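Local structure of tRNA (adenine(58)-N(1))-methyltransferase TrmI (Thermus thermophilus, 5C0O) at residues P6-D11 with S57-T62; G94-E99 with L120-E125; A100-G105 with A132-N137; A163-A168 with P187-V192. The protein catalyses S-adenosyl-L-methionine-dependent methylation of adenine 58 at N1 in tRNA, a modification needed for growth at extreme temperatures. The protein carries 1 engineered substitution. All coordinates share one frame; numbering follows the deposited sequence.

Overall arrangement
Contact 1 comes first along the chain and lies in the small N-terminal domain, which may help recognise tRNA. The other three belong to the Rossmann-like catalytic domain. Contacts 2 and 4 share its central sheet, where strands 96-100 and 164-169 are neighbours, and their centres are about 10 Å apart. Contact 3 continues from strand 96-100 into the loop that holds S-adenosylmethionine, and it crosses contact 2 in chain order. The centres of contacts 2 and 3 are about 13 Å apart. Contact 1 is about 35 Å, centre to centre, from contact 4. Both touch the second subunit, so the two domains take part in the tetramer.

Contact 1 of 4, residues P6-D11 with S57-T62; sequences PLLLKD and SVHRPT
L8 lays its CB on the ring of P61, with P61 CG 3.7 Å away. L8 lies on strand 7-10, which pairs antiparallel with strand 57-59, and P61 follows that second strand. Both strands belong to the three-stranded sheet of the N-terminal domain, where 7-10 runs between 16-19 and 57-59. L8 with H59 and K10 with S57 are hydrogen-bonded pairs, and L9 with V58 is the non-hydrogen-bonded pair between them. L8 N reaches H59 O at 2.9 Å, while the return bond from H59 N to L8 O is bent and weak. The K10-S57 pair is joined in both directions, and S57 N points almost straight at K10 O (168°).

On one face, L9 CD2 lies 3.6 Å from V58 CB, the two side chains running side by side. L7 CD2 meets V58 CG2 on that face too. L7 and L9 also pack on L39 of helix 37-42. The other face carries L8, K10, S57 and H59. The K10 and H59 side chains cross at about a right angle, and K10 CG comes to 3.7 Å from H59 NE2. CG of H59 stands beside its own backbone N (chi1 -45°), which places the ring edge near L8 O. H59 ND1 bonds D188 of the second subunit. At the other end of the ring, H59 NE2 and S57 OG share a hydrogen bond of 3.1 Å, in which either may be the donor.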
loop_
_atom_site.group_PDB
_atom_site.type_symbol
_atom_site.label_atom_id
_atom_site.label_comp_id
_atom_site.label_asym_id
_atom_site.label_seq_id
_atom_site.Cartn_x
_atom_site.Cartn_y
_atom_site.Cartn_z
ATOM N N PRO A 6 15.957 27.156 -13.458
ATOM C CA PRO A 6 16.712 25.895 -13.499
ATOM C C PRO A 6 16.234 24.915 -14.567
ATOM O O PRO A 6 15.152 25.068 -15.133
ATOM C CB PRO A 6 16.500 25.304 -12.097
ATOM C CG PRO A 6 15.311 26.013 -11.540
ATOM C CD PRO A 6 15.324 27.374 -12.146
ATOM N N LEU A 7 17.065 23.909 -14.819
ATOM C CA LEU A 7 16.815 22.898 -15.840
ATOM C C LEU A 7 17.019 21.506 -15.261
ATOM O O LEU A 7 17.763 21.335 -14.294
ATOM C CB LEU A 7 17.751 23.098 -17.030
ATOM C CG LEU A 7 17.186 23.631 -18.347
ATOM C CD1 LEU A 7 16.666 25.053 -18.228
ATOM C CD2 LEU A 7 18.272 23.562 -19.397
ATOM N N LEU A 8 16.364 20.516 -15.862
ATOM C CA LEU A 8 16.492 19.124 -15.439
ATOM C C LEU A 8 16.895 18.247 -16.621
ATOM O O LEU A 8 16.249 18.274 -17.670
ATOM C CB LEU A 8 15.180 18.629 -14.828
ATOM C CG LEU A 8 15.125 17.168 -14.381
ATOM C CD1 LEU A 8 15.858 16.992 -13.058
ATOM C CD2 LEU A 8 13.684 16.709 -14.273
ATOM N N LEU A 9 17.961 17.472 -16.439
ATOM C CA LEU A 9 18.491 16.611 -17.495
ATOM C C LEU A 9 18.404 15.142 -17.120
ATOM O O LEU A 9 18.698 14.774 -15.987
ATOM C CB LEU A 9 19.943 16.974 -17.794
ATOM C CG LEU A 9 20.145 18.318 -18.484
ATOM C CD1 LEU A 9 21.611 18.680 -18.472
ATOM C CD2 LEU A 9 19.619 18.264 -19.906
ATOM N N LYS A 10 18.001 14.309 -18.078
ATOM C CA LYS A 10 17.843 12.877 -17.843
ATOM C C LYS A 10 18.471 12.056 -18.969
ATOM O O LYS A 10 18.445 12.461 -20.132
ATOM C CB LYS A 10 16.362 12.518 -17.697
ATOM C CG LYS A 10 15.542 13.553 -16.933
ATOM C CD LYS A 10 14.555 12.914 -15.974
ATOM C CE LYS A 10 13.566 12.003 -16.681
ATOM N NZ LYS A 10 12.946 12.644 -17.872
ATOM N N ASP A 11 19.031 10.901 -18.610
ATOM C CA ASP A 11 19.697 10.022 -19.571
ATOM C C ASP A 11 18.832 8.802 -19.895
ATOM O O ASP A 11 17.656 8.754 -19.538
ATOM C CB ASP A 11 21.067 9.589 -19.030
ATOM C CG ASP A 11 20.984 8.913 -17.670
ATOM O OD1 ASP A 11 20.114 8.038 -17.475
ATOM O OD2 ASP A 11 21.799 9.261 -16.789
ATOM N N SER A 57 17.918 14.433 -22.428
ATOM C CA SER A 57 16.721 15.254 -22.607
ATOM C C SER A 57 16.611 16.324 -21.524
ATOM O O SER A 57 16.887 16.072 -20.354
ATOM C CB SER A 57 15.466 14.375 -22.613
ATOM O OG SER A 57 15.330 13.657 -21.400
ATOM N N VAL A 58 16.178 17.511 -21.939
ATOM C CA VAL A 58 16.213 18.711 -21.107
ATOM C C VAL A 58 14.789 19.178 -20.769
ATOM O O VAL A 58 13.887 19.114 -21.607
ATOM C CB VAL A 58 17.036 19.851 -21.811
ATOM C CG1 VAL A 58 16.761 19.927 -23.327
ATOM C CG2 VAL A 58 16.780 21.208 -21.174
ATOM N N HIS A 59 14.599 19.631 -19.528
ATOM C CA HIS A 59 13.264 19.920 -18.997
ATOM C C HIS A 59 13.187 21.155 -18.102
ATOM O O HIS A 59 14.170 21.548 -17.473
ATOM C CB HIS A 59 12.749 18.735 -18.175
ATOM C CG HIS A 59 12.953 17.402 -18.821
ATOM N ND1 HIS A 59 12.062 16.868 -19.726
ATOM C CD2 HIS A 59 13.939 16.486 -18.677
ATOM C CE1 HIS A 59 12.495 15.683 -20.118
ATOM N NE2 HIS A 59 13.632 15.429 -19.496
ATOM N N ARG A 60 11.996 21.747 -18.047
ATOM C CA ARG A 60 11.631 22.662 -16.974
ATOM C C ARG A 60 11.182 21.798 -15.799
ATOM O O ARG A 60 10.147 21.135 -15.891
ATOM C CB ARG A 60 10.517 23.618 -17.408
ATOM C CG ARG A 60 9.983 24.529 -16.299
ATOM C CD ARG A 60 8.459 24.533 -16.280
ATOM N NE ARG A 60 7.915 25.344 -15.189
ATOM C CZ ARG A 60 7.077 26.370 -15.338
ATOM N NH1 ARG A 60 6.652 26.747 -16.540
ATOM N NH2 ARG A 60 6.653 27.029 -14.268
ATOM N N PRO A 61 11.957 21.782 -14.699
ATOM C CA PRO A 61 11.634 20.813 -13.643
ATOM C C PRO A 61 10.290 21.065 -12.976
ATOM O O PRO A 61 9.902 22.216 -12.778
ATOM C CB PRO A 61 12.767 21.001 -12.626
ATOM C CG PRO A 61 13.824 21.775 -13.340
ATOM C CD PRO A 61 13.113 22.618 -14.334
ATOM N N THR A 62 9.590 19.987 -12.636
ATOM C CA THR A 62 8.363 20.096 -11.868
ATOM C C THR A 62 8.713 20.337 -10.409
ATOM O O THR A 62 9.828 20.047 -9.973
ATOM C CB THR A 62 7.490 18.832 -11.981
ATOM O OG1 THR A 62 8.174 17.722 -11.384
ATOM C CG2 THR A 62 7.171 18.514 -13.437
#

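Contact 2 of 4, residues G94-E99 with L120-E125; sequences GMRVLE and LVESYE. With SAM (S-adenosylmethionine), chain E.
M95 starts the pairing: its O accepts the N-H of L120 at 3.1 Å. R96 comes next, its chain extended alongside L120, with L120 CD2 near the edge of the guanidinium. R96 NH2 forms a salt bridge with E122 OE1 at 3.3 Å. The two planes stand 83° apart, so this is not a flat two-pronged pairing. E122 has further partners in H150 and the hydroxyl of Y164. V97 N bonds L120 O, and V97 O takes E122 N at 2.8 Å. V97 CG1 packs beside V121 CG2.

These strands are the two parallel arms of a beta-alpha-beta crossover, linked by helix 106-115, in the Rossmann-like methyltransferase core. L98 has CG anti to its backbone N (chi1 -162°), and its CD1 reaches the edge of the Y124 ring, 3.6 Å from CE1. The same ring stacks with H150. E99 N bonds E122 O, and E99 O receives Y124 N at 2.9 Å. The extended E99 side chain brings OE1 to 3.1 Å from S123 OG, which also bonds T102 OG1. One residue beyond Y124, the E125 carboxylate lies at the ribose hydroxyls of S-adenosylmethionine. Its modelled spacing from O2' is too short to trust.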
loop_
_atom_site.group_PDB
_atom_site.type_symbol
_atom_site.label_atom_id
_atom_site.label_comp_id
_atom_site.label_asym_id
_atom_site.label_seq_id
_atom_site.Cartn_x
_atom_site.Cartn_y
_atom_site.Cartn_z
ATOM N N GLY A 94 -5.043 33.221 -1.435
ATOM C CA GLY A 94 -5.319 34.345 -0.560
ATOM C C GLY A 94 -5.314 33.971 0.909
ATOM O O GLY A 94 -5.400 34.840 1.775
ATOM N N MET A 95 -5.212 32.677 1.197
ATOM C CA MET A 95 -5.190 32.220 2.579
ATOM C C MET A 95 -3.830 32.470 3.214
ATOM O O MET A 95 -2.818 32.585 2.520
ATOM C CB MET A 95 -5.547 30.737 2.666
ATOM C CG MET A 95 -7.038 30.481 2.667
ATOM S SD MET A 95 -7.451 28.769 3.011
ATOM C CE MET A 95 -9.137 28.707 2.409
ATOM N N ARG A 96 -3.829 32.558 4.541
ATOM C CA ARG A 96 -2.623 32.818 5.316
ATOM C C ARG A 96 -2.276 31.577 6.133
ATOM O O ARG A 96 -2.956 31.268 7.113
ATOM C CB ARG A 96 -2.835 34.030 6.228
ATOM C CG ARG A 96 -1.571 34.804 6.556
ATOM C CD ARG A 96 -1.833 35.829 7.648
ATOM N NE ARG A 96 -0.686 36.706 7.875
ATOM C CZ ARG A 96 -0.514 37.453 8.962
ATOM N NH1 ARG A 96 -1.409 37.429 9.943
ATOM N NH2 ARG A 96 0.562 38.220 9.074
ATOM N N VAL A 97 -1.228 30.864 5.729
ATOM C CA VAL A 97 -0.897 29.582 6.346
ATOM C C VAL A 97 0.414 29.657 7.131
ATOM O O VAL A 97 1.371 30.309 6.714
ATOM C CB VAL A 97 -0.819 28.449 5.283
ATOM C CG1 VAL A 97 0.340 28.667 4.309
ATOM C CG2 VAL A 97 -0.729 27.084 5.957
ATOM N N LEU A 98 0.431 28.992 8.283
ATOM C CA LEU A 98 1.597 28.959 9.158
ATOM C C LEU A 98 2.407 27.690 8.899
ATOM O O LEU A 98 1.831 26.640 8.615
ATOM C CB LEU A 98 1.157 29.020 10.622
ATOM C CG LEU A 98 2.213 29.429 11.649
ATOM C CD1 LEU A 98 2.416 30.929 11.633
ATOM C CD2 LEU A 98 1.806 28.961 13.031
ATOM N N GLU A 99 3.734 27.784 8.985
ATOM C CA GLU A 99 4.588 26.612 8.774
ATOM C C GLU A 99 5.743 26.507 9.759
ATOM O O GLU A 99 6.320 27.510 10.175
ATOM C CB GLU A 99 5.165 26.603 7.355
ATOM C CG GLU A 99 5.884 25.290 7.011
ATOM C CD GLU A 99 6.682 25.348 5.720
ATOM O OE1 GLU A 99 6.784 26.435 5.115
ATOM O OE2 GLU A 99 7.219 24.296 5.317
ATOM N N LEU A 120 -0.323 34.280 1.722
ATOM C CA LEU A 120 0.977 34.310 2.383
ATOM C C LEU A 120 1.316 33.001 3.099
ATOM O O LEU A 120 0.435 32.285 3.575
ATOM C CB LEU A 120 1.045 35.469 3.384
ATOM C CG LEU A 120 2.446 35.736 3.952
ATOM C CD1 LEU A 120 3.143 36.862 3.198
ATOM C CD2 LEU A 120 2.406 36.010 5.450
ATOM N N VAL A 121 2.615 32.714 3.155
ATOM C CA VAL A 121 3.161 31.583 3.889
ATOM C C VAL A 121 4.088 32.086 4.996
ATOM O O VAL A 121 5.185 32.571 4.719
ATOM C CB VAL A 121 3.935 30.640 2.952
ATOM C CG1 VAL A 121 4.579 29.484 3.730
ATOM C CG2 VAL A 121 3.020 30.130 1.840
ATOM N N GLU A 122 3.636 31.963 6.242
ATOM C CA GLU A 122 4.395 32.426 7.403
ATOM C C GLU A 122 5.169 31.256 8.019
ATOM O O GLU A 122 4.617 30.481 8.801
ATOM C CB GLU A 122 3.452 33.059 8.433
ATOM C CG GLU A 122 4.103 34.103 9.324
ATOM C CD GLU A 122 4.026 35.494 8.729
ATOM O OE1 GLU A 122 2.900 36.006 8.551
ATOM O OE2 GLU A 122 5.090 36.073 8.431
ATOM N N SER A 123 6.448 31.139 7.664
ATOM C CA SER A 123 7.234 29.941 7.969
ATOM C C SER A 123 8.387 30.195 8.939
ATOM O O SER A 123 9.131 31.168 8.794
ATOM C CB SER A 123 7.785 29.344 6.672
ATOM O OG SER A 123 8.609 28.223 6.939
ATOM N N TYR A 124 8.535 29.296 9.912
ATOM C CA TYR A 124 9.560 29.412 10.950
ATOM C C TYR A 124 10.571 28.265 10.901
ATOM O O TYR A 124 10.195 27.108 10.725
ATOM C CB TYR A 124 8.904 29.454 12.333
ATOM C CG TYR A 124 7.995 30.642 12.529
ATOM C CD1 TYR A 124 6.732 30.678 11.951
ATOM C CD2 TYR A 124 8.397 31.732 13.289
ATOM C CE1 TYR A 124 5.897 31.760 12.126
ATOM C CE2 TYR A 124 7.570 32.823 13.466
ATOM C CZ TYR A 124 6.320 32.831 12.883
ATOM O OH TYR A 124 5.489 33.913 13.053
ATOM N N GLU A 125 11.849 28.599 11.062
ATOM C CA GLU A 125 12.918 27.606 11.165
ATOM C C GLU A 125 13.840 27.985 12.317
ATOM O O GLU A 125 14.183 29.153 12.482
ATOM C CB GLU A 125 13.709 27.506 9.856
ATOM C CG GLU A 125 14.847 26.485 9.883
ATOM C CD GLU A 125 14.380 25.092 10.276
ATOM O OE1 GLU A 125 13.245 24.725 9.907
ATOM O OE2 GLU A 125 15.141 24.367 10.957
HETATM N N SAM E . 8.982 19.203 4.880
HETATM C CA SAM E . 10.101 20.067 5.263
HETATM C C SAM E . 10.789 20.664 4.040
HETATM O O SAM E . 11.890 21.205 4.139
HETATM O OXT SAM E . 10.272 20.607 2.924
HETATM C CB SAM E . 11.132 19.313 6.100
HETATM C CG SAM E . 11.446 19.963 7.444
HETATM S SD SAM E . 12.829 19.165 8.301
HETATM C CE SAM E . 12.267 17.445 8.352
HETATM C "C5'" SAM E . 12.558 19.690 10.013
HETATM C "C4'" SAM E . 13.066 21.105 10.285
HETATM O "O4'" SAM E . 12.229 21.725 11.234
HETATM C "C3'" SAM E . 14.476 21.162 10.860
HETATM O "O3'" SAM E . 15.384 21.570 9.865
HETATM C "C2'" SAM E . 14.421 22.193 11.975
HETATM O "O2'" SAM E . 15.219 23.311 11.652
HETATM C "C1'" SAM E . 12.967 22.630 12.026
HETATM N N9 SAM E . 12.394 22.620 13.382
HETATM C C8 SAM E . 12.393 21.580 14.273
HETATM N N7 SAM E . 11.750 21.979 15.394
HETATM C C5 SAM E . 11.342 23.256 15.227
HETATM C C6 SAM E . 10.649 24.133 16.049
HETATM N N6 SAM E . 10.266 23.748 17.262
HETATM N N1 SAM E . 10.364 25.406 15.600
HETATM C C2 SAM E . 10.767 25.800 14.340
HETATM N N3 SAM E . 11.455 24.921 13.529
HETATM C C4 SAM E . 11.736 23.670 13.965
#

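Contact 3 of 4, residues A100-G105 with A132-N137; sequences AGTGSG and AQAERN. With SAM (S-adenosylmethionine), chain E.
A134 puts its CB against the glycine-rich loop, 3.6 Å from T102 CG2 and 3.6 Å from G103 O. Beside it, S104 C lies 3.7 Å from A134 CA, so the loop rests directly on the helix backbone. T102 CG2 stands anti to the backbone N and touches A134 CB; OG1 lies beside that N (chi1 -38°). N137, one helical turn beyond A134, faces S104 O, while its ND2 is held by K71 O.

The loop itself is a type II' turn from T102 to G105, closed by G105 N on T102 O. This is the cofactor loop of class I methyltransferases, between strand 96-100 and helix 106-115. E125 OE1 accepts G103 N and probably helps fix the turn. S104 N donates to carboxylate O of S-adenosylmethionine at 2.8 Å, and G105 N adds a weak bond to the same oxygen. G101 CA and G103 CA lie close to the ligand, with no side chain in the way. The cofactor carboxylate is thus gripped here by backbone N-H groups, so its binding probably depends on the shape of the loop. The nearby start of helix 106-115 may stabilise its charge.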
loop_
_atom_site.group_PDB
_atom_site.type_symbol
_atom_site.label_atom_id
_atom_site.label_comp_id
_atom_site.label_asym_id
_atom_site.label_seq_id
_atom_site.Cartn_x
_atom_site.Cartn_y
_atom_site.Cartn_z
ATOM N N ALA A 100 6.066 25.272 10.122
ATOM C CA ALA A 100 7.304 24.963 10.827
ATOM C C ALA A 100 7.574 23.456 10.730
ATOM O O ALA A 100 6.647 22.673 10.933
ATOM C CB ALA A 100 7.221 25.397 12.275
ATOM N N GLY A 101 8.801 23.021 10.419
ATOM C CA GLY A 101 9.954 23.868 10.150
ATOM C C GLY A 101 10.229 23.957 8.659
ATOM O O GLY A 101 9.815 23.084 7.897
ATOM N N THR A 102 10.938 25.001 8.240
ATOM C CA THR A 102 11.206 25.222 6.821
ATOM C C THR A 102 12.125 24.147 6.246
ATOM O O THR A 102 12.027 23.810 5.068
ATOM C CB THR A 102 11.844 26.600 6.573
ATOM O OG1 THR A 102 11.261 27.570 7.451
ATOM C CG2 THR A 102 11.633 27.033 5.130
ATOM N N GLY A 103 13.018 23.618 7.081
ATOM C CA GLY A 103 13.914 22.546 6.680
ATOM C C GLY A 103 14.787 22.928 5.500
ATOM O O GLY A 103 15.735 23.701 5.643
ATOM N N SER A 104 14.469 22.372 4.334
ATOM C CA SER A 104 15.126 22.748 3.085
ATOM C C SER A 104 14.123 23.394 2.130
ATOM O O SER A 104 14.386 23.529 0.935
ATOM C CB SER A 104 15.776 21.530 2.430
ATOM O OG SER A 104 16.462 20.749 3.393
ATOM N N GLY A 105 12.963 23.765 2.666
ATOM C CA GLY A 105 12.011 24.602 1.956
ATOM C C GLY A 105 11.082 23.902 0.977
ATOM O O GLY A 105 10.458 24.560 0.146
ATOM N N ALA A 132 19.043 29.141 5.532
ATOM C CA ALA A 132 19.642 29.731 4.340
ATOM C C ALA A 132 19.354 28.863 3.119
ATOM O O ALA A 132 18.798 29.343 2.132
ATOM C CB ALA A 132 21.136 29.913 4.524
ATOM N N GLN A 133 19.710 27.584 3.201
ATOM C CA GLN A 133 19.483 26.650 2.101
ATOM C C GLN A 133 18.000 26.559 1.756
ATOM O O GLN A 133 17.635 26.390 0.591
ATOM C CB GLN A 133 20.021 25.261 2.454
ATOM C CG GLN A 133 20.034 24.284 1.284
ATOM C CD GLN A 133 20.903 24.760 0.136
ATOM O OE1 GLN A 133 20.435 24.913 -0.993
ATOM N NE2 GLN A 133 22.180 24.995 0.420
ATOM N N ALA A 134 17.148 26.666 2.771
ATOM C CA ALA A 134 15.709 26.676 2.546
ATOM C C ALA A 134 15.341 27.880 1.693
ATOM O O ALA A 134 14.608 27.760 0.712
ATOM C CB ALA A 134 14.954 26.702 3.865
ATOM N N GLU A 135 15.872 29.038 2.067
ATOM C CA GLU A 135 15.618 30.269 1.334
ATOM C C GLU A 135 16.322 30.263 -0.023
ATOM O O GLU A 135 15.739 30.671 -1.025
ATOM C CB GLU A 135 16.061 31.476 2.162
ATOM C CG GLU A 135 15.210 31.708 3.402
ATOM C CD GLU A 135 15.783 32.772 4.322
ATOM O OE1 GLU A 135 16.936 33.195 4.101
ATOM O OE2 GLU A 135 15.076 33.187 5.264
ATOM N N ARG A 136 17.566 29.795 -0.059
ATOM C CA ARG A 136 18.310 29.725 -1.316
ATOM C C ARG A 136 17.548 28.891 -2.342
ATOM O O ARG A 136 17.529 29.217 -3.528
ATOM C CB ARG A 136 19.714 29.143 -1.097
ATOM C CG ARG A 136 20.676 30.089 -0.388
ATOM C CD ARG A 136 22.110 29.572 -0.381
ATOM N NE ARG A 136 22.302 28.464 0.559
ATOM C CZ ARG A 136 22.877 28.569 1.756
ATOM N NH1 ARG A 136 23.343 29.734 2.194
ATOM N NH2 ARG A 136 22.995 27.493 2.523
ATOM N N ASN A 137 16.898 27.829 -1.874
ATOM C CA ASN A 137 16.174 26.917 -2.754
ATOM C C ASN A 137 14.830 27.466 -3.230
ATOM O O ASN A 137 14.462 27.293 -4.394
ATOM C CB ASN A 137 15.953 25.579 -2.050
ATOM C CG ASN A 137 17.144 24.646 -2.180
ATOM O OD1 ASN A 137 17.898 24.709 -3.151
ATOM N ND2 ASN A 137 17.313 23.769 -1.199
HETATM N N SAM E . 8.982 19.203 4.880
HETATM C CA SAM E . 10.101 20.067 5.263
HETATM C C SAM E . 10.789 20.664 4.040
HETATM O O SAM E . 11.890 21.205 4.139
HETATM O OXT SAM E . 10.272 20.607 2.924
HETATM C CB SAM E . 11.132 19.313 6.100
HETATM C CG SAM E . 11.446 19.963 7.444
HETATM S SD SAM E . 12.829 19.165 8.301
HETATM C CE SAM E . 12.267 17.445 8.352
HETATM C "C5'" SAM E . 12.558 19.690 10.013
HETATM C "C4'" SAM E . 13.066 21.105 10.285
HETATM O "O4'" SAM E . 12.229 21.725 11.234
HETATM C "C3'" SAM E . 14.476 21.162 10.860
HETATM O "O3'" SAM E . 15.384 21.570 9.865
HETATM C "C2'" SAM E . 14.421 22.193 11.975
HETATM O "O2'" SAM E . 15.219 23.311 11.652
HETATM C "C1'" SAM E . 12.967 22.630 12.026
HETATM N N9 SAM E . 12.394 22.620 13.382
HETATM C C8 SAM E . 12.393 21.580 14.273
HETATM N N7 SAM E . 11.750 21.979 15.394
HETATM C C5 SAM E . 11.342 23.256 15.227
HETATM C C6 SAM E . 10.649 24.133 16.049
HETATM N N6 SAM E . 10.266 23.748 17.262
HETATM N N1 SAM E . 10.364 25.406 15.600
HETATM C C2 SAM E . 10.767 25.800 14.340
HETATM N N3 SAM E . 11.455 24.921 13.529
HETATM C C4 SAM E . 11.736 23.670 13.965
#

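Contact 4 of 4, residues A163-A168 with P187-V192; sequences AYDGVA and PDRFLV
V167 and L191 form the centre of a parallel strand pairing in the catalytic sheet, with helix 178-184 on the connection between strands 164-169 and 189-195. The backbone bonds come on either side of L191. V167 N donates to F190 O at 3.2 Å (164°), and V192 N donates to V167 O, also at 3.2 Å but more bent.

The apolar contact is modest. V167 CB lies 4.2 Å from L191 CG, and these side chains also meet L98 and A181 respectively.

The polar side-chain contact sits around D165 and R189. CB and CG of R189 already lie against D165 O, and the bends at chi2 and chi3 (-45° and -75°) bring NE back to the same oxygen. R189 NE donates to a lone pair of D165 O at 3.2 Å, tilted from the guanidinium plane.

A water makes the remaining link. It donates to D165 O at 3.1 Å and accepts F190 N at 3.1 Å, and so bridges two backbone groups that are too far apart to bond directly. It also lies over one face of the R189 guanidinium.

The carboxylate of D165, whose OD2 bonds R96 N, has OD1 4.3 Å from R189 NE, at most a weak charge attraction. D165 O thus accepts two bonds, from R189 NE and the water, which probably holds the arginine chain folded.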
loop_
_atom_site.group_PDB
_atom_site.type_symbol
_atom_site.label_atom_id
_atom_site.label_comp_id
_atom_site.label_asym_id
_atom_site.label_seq_id
_atom_site.Cartn_x
_atom_site.Cartn_y
_atom_site.Cartn_z
ATOM N N ALA A 163 -5.752 34.424 13.290
ATOM C CA ALA A 163 -5.398 35.188 12.097
ATOM C C ALA A 163 -4.709 34.320 11.053
ATOM O O ALA A 163 -4.090 34.838 10.123
ATOM C CB ALA A 163 -4.506 36.358 12.474
ATOM N N TYR A 164 -4.818 33.003 11.205
ATOM C CA TYR A 164 -4.191 32.072 10.273
ATOM C C TYR A 164 -5.169 31.020 9.789
ATOM O O TYR A 164 -5.933 30.449 10.567
ATOM C CB TYR A 164 -2.978 31.410 10.919
ATOM C CG TYR A 164 -1.796 32.343 11.005
ATOM C CD1 TYR A 164 -0.993 32.574 9.899
ATOM C CD2 TYR A 164 -1.493 33.007 12.183
ATOM C CE1 TYR A 164 0.085 33.433 9.966
ATOM C CE2 TYR A 164 -0.415 33.868 12.262
ATOM C CZ TYR A 164 0.370 34.078 11.149
ATOM O OH TYR A 164 1.445 34.937 11.219
ATOM N N ASP A 165 -5.135 30.774 8.485
ATOM C CA ASP A 165 -6.067 29.852 7.862
ATOM C C ASP A 165 -5.632 28.403 8.074
ATOM O O ASP A 165 -6.463 27.501 8.056
ATOM C CB ASP A 165 -6.207 30.175 6.369
ATOM C CG ASP A 165 -7.111 31.366 6.114
ATOM O OD1 ASP A 165 -8.348 31.200 6.179
ATOM O OD2 ASP A 165 -6.591 32.471 5.848
ATOM N N GLY A 166 -4.341 28.176 8.302
ATOM C CA GLY A 166 -3.853 26.822 8.477
ATOM C C GLY A 166 -2.501 26.772 9.153
ATOM O O GLY A 166 -1.758 27.753 9.141
ATOM N N VAL A 167 -2.190 25.629 9.754
ATOM C CA VAL A 167 -0.869 25.403 10.325
ATOM C C VAL A 167 -0.308 24.097 9.785
ATOM O O VAL A 167 -0.798 23.018 10.120
ATOM C CB VAL A 167 -0.894 25.347 11.868
ATOM C CG1 VAL A 167 0.524 25.359 12.410
ATOM C CG2 VAL A 167 -1.696 26.506 12.445
ATOM N N ALA A 168 0.712 24.208 8.937
ATOM C CA ALA A 168 1.368 23.043 8.358
ATOM C C ALA A 168 2.608 22.708 9.174
ATOM O O ALA A 168 3.493 23.548 9.335
ATOM C CB ALA A 168 1.730 23.300 6.902
ATOM N N PRO A 187 -11.102 29.631 13.959
ATOM C CA PRO A 187 -12.097 28.591 14.237
ATOM C C PRO A 187 -12.351 27.712 13.018
ATOM O O PRO A 187 -12.473 28.233 11.910
ATOM C CB PRO A 187 -13.355 29.389 14.616
ATOM C CG PRO A 187 -13.063 30.822 14.239
ATOM C CD PRO A 187 -11.588 30.968 14.336
ATOM N N ASP A 188 -12.394 26.399 13.231
ATOM C CA ASP A 188 -12.787 25.437 12.202
ATOM C C ASP A 188 -11.709 25.162 11.152
ATOM O O ASP A 188 -11.969 24.478 10.161
ATOM C CB ASP A 188 -14.059 25.917 11.505
ATOM C CG ASP A 188 -14.809 24.794 10.834
ATOM O OD1 ASP A 188 -15.420 23.979 11.557
ATOM O OD2 ASP A 188 -14.785 24.729 9.587
ATOM N N ARG A 189 -10.504 25.676 11.369
ATOM C CA ARG A 189 -9.410 25.445 10.433
ATOM C C ARG A 189 -8.515 24.322 10.918
ATOM O O ARG A 189 -8.622 23.872 12.061
ATOM C CB ARG A 189 -8.598 26.718 10.216
ATOM C CG ARG A 189 -9.405 27.880 9.643
ATOM C CD ARG A 189 -10.311 27.485 8.474
ATOM N NE ARG A 189 -9.585 27.257 7.227
ATOM C CZ ARG A 189 -10.011 26.482 6.232
ATOM N NH1 ARG A 189 -11.165 25.837 6.327
ATOM N NH2 ARG A 189 -9.281 26.361 5.132
ATOM N N PHE A 190 -7.625 23.883 10.035
ATOM C CA PHE A 190 -6.913 22.629 10.221
ATOM C C PHE A 190 -5.442 22.788 10.557
ATOM O O PHE A 190 -4.783 23.745 10.146
ATOM C CB PHE A 190 -7.045 21.778 8.960
ATOM C CG PHE A 190 -8.424 21.237 8.740
ATOM C CD1 PHE A 190 -8.817 20.055 9.337
ATOM C CD2 PHE A 190 -9.326 21.908 7.935
ATOM C CE1 PHE A 190 -10.082 19.552 9.138
ATOM C CE2 PHE A 190 -10.598 21.407 7.731
ATOM C CZ PHE A 190 -10.974 20.227 8.333
ATOM N N LEU A 191 -4.949 21.820 11.318
ATOM C CA LEU A 191 -3.528 21.639 11.557
ATOM C C LEU A 191 -3.178 20.250 11.059
ATOM O O LEU A 191 -3.722 19.263 11.556
ATOM C CB LEU A 191 -3.189 21.794 13.046
ATOM C CG LEU A 191 -1.741 21.573 13.508
ATOM C CD1 LEU A 191 -1.493 22.296 14.825
ATOM C CD2 LEU A 191 -1.396 20.094 13.668
ATOM N N VAL A 192 -2.300 20.171 10.062
ATOM C CA VAL A 192 -1.808 18.880 9.593
ATOM C C VAL A 192 -0.329 18.746 9.927
ATOM O O VAL A 192 0.457 19.657 9.661
ATOM C CB VAL A 192 -2.003 18.689 8.081
ATOM C CG1 VAL A 192 -1.753 17.233 7.709
ATOM C CG2 VAL A 192 -3.401 19.101 7.659
HETATM O O HOH W 1 -6.855 24.567 7.093
#